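Local coordinates for Phthiocerol/phthiodiolone dimycocerosyl transferase (Mycobacterium tuberculosis, PDB 1Q9J), which probably esterifies phthiocerol, phthiodiolone and phenolphthiocerol with mycocerosic acids carried by mycocerosic acid synthase, the last step in building these dimycocerosate lipids, at residues G4-K9 and G64-A69; V102-L107 and Y121-M126. One frame throughout, in Å; residues are numbered along the deposited sequence.

Contact 1: residues G4-K9 and G64-A69; sequences GSVIRK and GWNLVA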
# COMPACT_ATOMS: atom_id res chain seq x y z
N GLY A 4 12.48 25.76 5.03
CA GLY A 4 13.88 25.84 4.70
C GLY A 4 14.68 25.02 5.70
O GLY A 4 15.75 24.50 5.39
N SER A 5 14.15 24.89 6.91
CA SER A 5 14.86 24.13 7.94
C SER A 5 14.64 22.62 7.83
O SER A 5 13.63 22.16 7.28
CB SER A 5 14.43 24.60 9.33
OG SER A 5 13.04 24.45 9.52
N VAL A 6 15.60 21.86 8.34
CA VAL A 6 15.52 20.40 8.32
C VAL A 6 14.59 19.90 9.41
O VAL A 6 14.78 20.22 10.58
CB VAL A 6 16.90 19.75 8.56
CG1 VAL A 6 16.71 18.28 8.90
CG2 VAL A 6 17.78 19.90 7.33
N ILE A 7 13.58 19.13 9.02
CA ILE A 7 12.64 18.57 9.99
C ILE A 7 13.31 17.40 10.70
O ILE A 7 13.42 17.36 11.94
CB ILE A 7 11.40 18.08 9.31
CG1 ILE A 7 10.74 19.29 8.62
CG2 ILE A 7 10.48 17.41 10.35
CD1 ILE A 7 9.58 18.92 7.69
N ARG A 8 13.76 16.45 9.91
CA ARG A 8 14.46 15.30 10.44
C ARG A 8 15.00 14.49 9.27
O ARG A 8 14.50 14.58 8.16
CB ARG A 8 13.49 14.49 11.31
CG ARG A 8 13.28 13.09 10.90
CD ARG A 8 11.95 12.59 11.35
NE ARG A 8 11.67 11.33 10.68
CZ ARG A 8 10.46 10.81 10.54
NH1 ARG A 8 9.40 11.43 11.03
NH2 ARG A 8 10.29 9.67 9.88
N LYS A 9 16.06 13.73 9.52
CA LYS A 9 16.67 12.90 8.50
C LYS A 9 15.75 11.67 8.37
O LYS A 9 15.03 11.34 9.32
CB LYS A 9 18.08 12.51 8.96
CG LYS A 9 19.12 12.26 7.86
CD LYS A 9 20.55 12.37 8.43
CE LYS A 9 21.64 12.06 7.40
NZ LYS A 9 21.71 10.61 7.07
N GLY A 64 22.79 10.36 3.52
CA GLY A 64 21.39 10.25 3.92
C GLY A 64 20.47 11.29 3.31
O GLY A 64 20.90 12.20 2.61
N TRP A 65 19.18 11.16 3.61
CA TRP A 65 18.19 12.08 3.10
C TRP A 65 17.55 12.95 4.17
O TRP A 65 17.15 12.46 5.23
CB TRP A 65 17.08 11.32 2.40
CG TRP A 65 17.53 10.56 1.23
CD1 TRP A 65 18.09 9.31 1.22
CD2 TRP A 65 17.37 10.96 -0.12
NE1 TRP A 65 18.27 8.90 -0.08
CE2 TRP A 65 17.84 9.90 -0.93
CE3 TRP A 65 16.87 12.11 -0.74
CZ2 TRP A 65 17.82 9.95 -2.33
CZ3 TRP A 65 16.85 12.17 -2.13
CH2 TRP A 65 17.32 11.09 -2.91
N ASN A 66 17.46 14.24 3.87
CA ASN A 66 16.83 15.18 4.78
C ASN A 66 15.44 15.53 4.33
O ASN A 66 15.16 15.70 3.15
CB ASN A 66 17.63 16.49 4.88
CG ASN A 66 18.79 16.40 5.84
OD1 ASN A 66 18.72 15.72 6.86
ND2 ASN A 66 19.88 17.09 5.52
N LEU A 67 14.55 15.62 5.30
CA LEU A 67 13.19 16.01 5.06
C LEU A 67 13.29 17.50 5.42
O LEU A 67 13.53 17.84 6.58
CB LEU A 67 12.28 15.28 6.03
CG LEU A 67 10.80 15.50 5.81
CD1 LEU A 67 10.34 14.71 4.59
CD2 LEU A 67 10.05 15.08 7.04
N VAL A 68 13.17 18.36 4.41
CA VAL A 68 13.26 19.80 4.61
C VAL A 68 11.88 20.40 4.56
O VAL A 68 11.06 20.00 3.74
CB VAL A 68 14.16 20.45 3.54
CG1 VAL A 68 14.20 21.97 3.73
CG2 VAL A 68 15.56 19.87 3.64
N ALA A 69 11.61 21.35 5.45
CA ALA A 69 10.28 21.95 5.49
C ALA A 69 10.04 23.03 4.44
O ALA A 69 10.96 23.75 4.04
CB ALA A 69 10.00 22.50 6.88
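I7 fits against L67 and A69, and this is the compact part of an antiparallel pairing between strand 6-9, at the edge of a small three-stranded sheet, and its central strand 65-69. CG1 of I7 stands anti to its own carbonyl carbon (chi1 -61°), and an extended chi2 (171°) carries the chain on to CD1, which lies 3.7 Å from A69 CB and 3.9 Å from L67 CD2. Strand 55-59 pairs with the other edge of the central strand, and its S55 touches both I7 and L67.

The pairing contains a beta bulge: between the pairs V6 with V68 and K9 with N66, two residues, I7 and R8, face L67 alone. I7 N donates to L67 O at 2.8 Å, and L67 N returns a bond to R8 O at 3.0 Å. Nearer the N-terminus, A69 N gives an almost straight bond to S5 O, 2.8 Å long with 178° at the hydrogen, and G4 N reaches A69 O at 2.7 Å.

The solvent side is looser. V68 is buried, but V6 and K9 on the same face are exposed and N66 partly so; the V6 and N66 side chains cross at about a right angle, V6 CG2 3.9 Å from N66 ND2, while the aliphatic part of K9 passes the same amide, with CG 3.6 Å from OD1. R8 NH2 makes a salt bridge with E14 OE2, beyond the two strands. Main-chain hydrogen bonds therefore tie the edge strand on, with one apolar cluster of I7, L67 and A69, and the polar groups of K9 and N66 lie on the more exposed side.

Contact 2: residues V102-L107 and Y121-M126; sequences VSLLHL and YLHHCM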
# COMPACT_ATOMS: atom_id res chain seq x y z
N VAL A 102 11.14 18.57 -4.58
CA VAL A 102 10.21 19.68 -4.61
C VAL A 102 9.01 19.54 -3.67
O VAL A 102 8.90 20.27 -2.69
CB VAL A 102 9.68 19.91 -6.04
CG1 VAL A 102 8.72 21.10 -6.07
CG2 VAL A 102 10.85 20.15 -6.99
N SER A 103 8.10 18.62 -3.96
CA SER A 103 6.90 18.42 -3.15
C SER A 103 6.68 16.93 -2.86
O SER A 103 7.22 16.08 -3.56
CB SER A 103 5.70 19.01 -3.92
OG SER A 103 4.48 18.84 -3.24
N LEU A 104 5.91 16.60 -1.83
CA LEU A 104 5.66 15.19 -1.53
C LEU A 104 4.18 14.88 -1.52
O LEU A 104 3.77 13.77 -1.25
CB LEU A 104 6.24 14.83 -0.16
CG LEU A 104 7.74 15.05 0.01
CD1 LEU A 104 8.16 14.65 1.41
CD2 LEU A 104 8.49 14.23 -1.02
N LEU A 105 3.38 15.89 -1.85
CA LEU A 105 1.94 15.74 -1.86
C LEU A 105 1.33 16.58 -2.99
O LEU A 105 1.73 17.74 -3.21
CB LEU A 105 1.38 16.17 -0.50
CG LEU A 105 -0.13 16.09 -0.29
CD1 LEU A 105 -0.60 14.65 -0.38
CD2 LEU A 105 -0.48 16.68 1.06
N HIS A 106 0.37 15.99 -3.69
CA HIS A 106 -0.32 16.63 -4.81
C HIS A 106 -1.77 16.16 -4.86
O HIS A 106 -2.04 14.95 -4.87
CB HIS A 106 0.38 16.27 -6.13
CG HIS A 106 1.69 16.97 -6.35
ND1 HIS A 106 1.78 18.33 -6.54
CD2 HIS A 106 2.95 16.49 -6.41
CE1 HIS A 106 3.05 18.66 -6.72
NE2 HIS A 106 3.78 17.56 -6.64
N LEU A 107 -2.71 17.11 -4.86
CA LEU A 107 -4.13 16.76 -4.96
C LEU A 107 -4.61 17.19 -6.33
O LEU A 107 -4.81 18.38 -6.59
CB LEU A 107 -4.95 17.45 -3.86
CG LEU A 107 -6.45 17.09 -3.94
CD1 LEU A 107 -6.60 15.58 -4.02
CD2 LEU A 107 -7.20 17.65 -2.74
N TYR A 121 -1.57 12.23 -4.52
CA TYR A 121 -0.23 11.70 -4.68
C TYR A 121 0.50 11.95 -3.38
O TYR A 121 0.53 13.07 -2.86
CB TYR A 121 0.51 12.37 -5.82
CG TYR A 121 -0.09 12.10 -7.17
CD1 TYR A 121 -1.17 12.86 -7.62
CD2 TYR A 121 0.41 11.09 -7.99
CE1 TYR A 121 -1.72 12.61 -8.87
CE2 TYR A 121 -0.14 10.83 -9.24
CZ TYR A 121 -1.21 11.60 -9.67
OH TYR A 121 -1.78 11.34 -10.90
N LEU A 122 1.11 10.89 -2.87
CA LEU A 122 1.79 10.96 -1.60
C LEU A 122 3.09 10.20 -1.63
O LEU A 122 3.13 9.04 -1.99
CB LEU A 122 0.87 10.36 -0.56
CG LEU A 122 1.22 10.54 0.91
CD1 LEU A 122 1.32 12.02 1.26
CD2 LEU A 122 0.13 9.86 1.71
N HIS A 123 4.17 10.87 -1.26
CA HIS A 123 5.44 10.18 -1.24
C HIS A 123 5.38 9.11 -0.14
O HIS A 123 4.98 9.38 1.00
CB HIS A 123 6.56 11.16 -0.98
CG HIS A 123 7.91 10.59 -1.27
ND1 HIS A 123 8.55 10.78 -2.47
CD2 HIS A 123 8.68 9.73 -0.55
CE1 HIS A 123 9.66 10.06 -2.50
NE2 HIS A 123 9.76 9.41 -1.35
N HIS A 124 5.77 7.89 -0.50
CA HIS A 124 5.72 6.76 0.43
C HIS A 124 6.56 6.87 1.72
O HIS A 124 6.35 6.12 2.67
CB HIS A 124 6.09 5.47 -0.31
CG HIS A 124 5.44 4.23 0.24
ND1 HIS A 124 5.59 3.83 1.55
CD2 HIS A 124 4.70 3.27 -0.36
CE1 HIS A 124 4.98 2.67 1.73
NE2 HIS A 124 4.44 2.31 0.58
N CYS A 125 7.48 7.82 1.75
CA CYS A 125 8.30 7.98 2.92
C CYS A 125 7.46 8.68 4.00
O CYS A 125 7.88 8.83 5.15
CB CYS A 125 9.56 8.80 2.58
SG CYS A 125 9.35 10.64 2.70
N MET A 126 6.27 9.10 3.65
CA MET A 126 5.44 9.77 4.61
C MET A 126 4.26 8.95 5.07
O MET A 126 3.52 9.36 5.97
CB MET A 126 4.94 11.06 4.01
CG MET A 126 6.09 11.98 3.66
SD MET A 126 6.75 12.80 5.14
CE MET A 126 5.31 13.76 5.47
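Y121 N donates to H106 O at 2.8 Å, the shortest of three backbone bonds in this antiparallel beta hairpin of strands 105-110 and 117-123. The reciprocal bond, H106 N to Y121 O, makes H106 and Y121 a hydrogen-bonded pair; H123 N to L104 O carries the pairing up to the end of the strand. There the chain enters the HHxxxD motif of the CoA-dependent acyltransferase superfamily, in which H124 is the probable proton acceptor and D128 probably helps to organise the site.

H106 O also lies in the plane of the Y121 ring, at its edge, 3.6 Å from CD1. On the face of L105 and L122 the two leucines meet CD1 to CD1 at 3.6 Å, and F43 and L47 of helix 36-49 pack against L105.

L104 packs where strand 117-123 ends. Its two methyls have different partners: CD1 reaches M126 CG at 4.1 Å, past the strand end, while the other methyl meets H123. F23 meets the H123 ring edge-to-face, and NE2 makes a weak bond to F17 O. L104 CD2 lies 3.6 Å from H123 CB and comes obliquely to the ring, 3.7 Å from H123 ND1.

In the fold
Both contacts are antiparallel strand pairings, but they belong to different sheets: contact 1 to a three-stranded sheet at the periphery, contact 2 to the larger mixed sheet nearer the middle of the chain. Their centres lie 15 Å apart. Contact 1 buries more surface yet exposes V6 and K9, with N66 partly exposed; contact 2 is buried, with leucines and aromatic rings filling its surroundings and the probable catalytic base just past its strand end. They meet through L67, whose CD1 lies 3.9 Å from L104 CD1 and 4.1 Å from M126 SD, so L67 of the small sheet packs on L104 and on M126, which is inside the active-site motif.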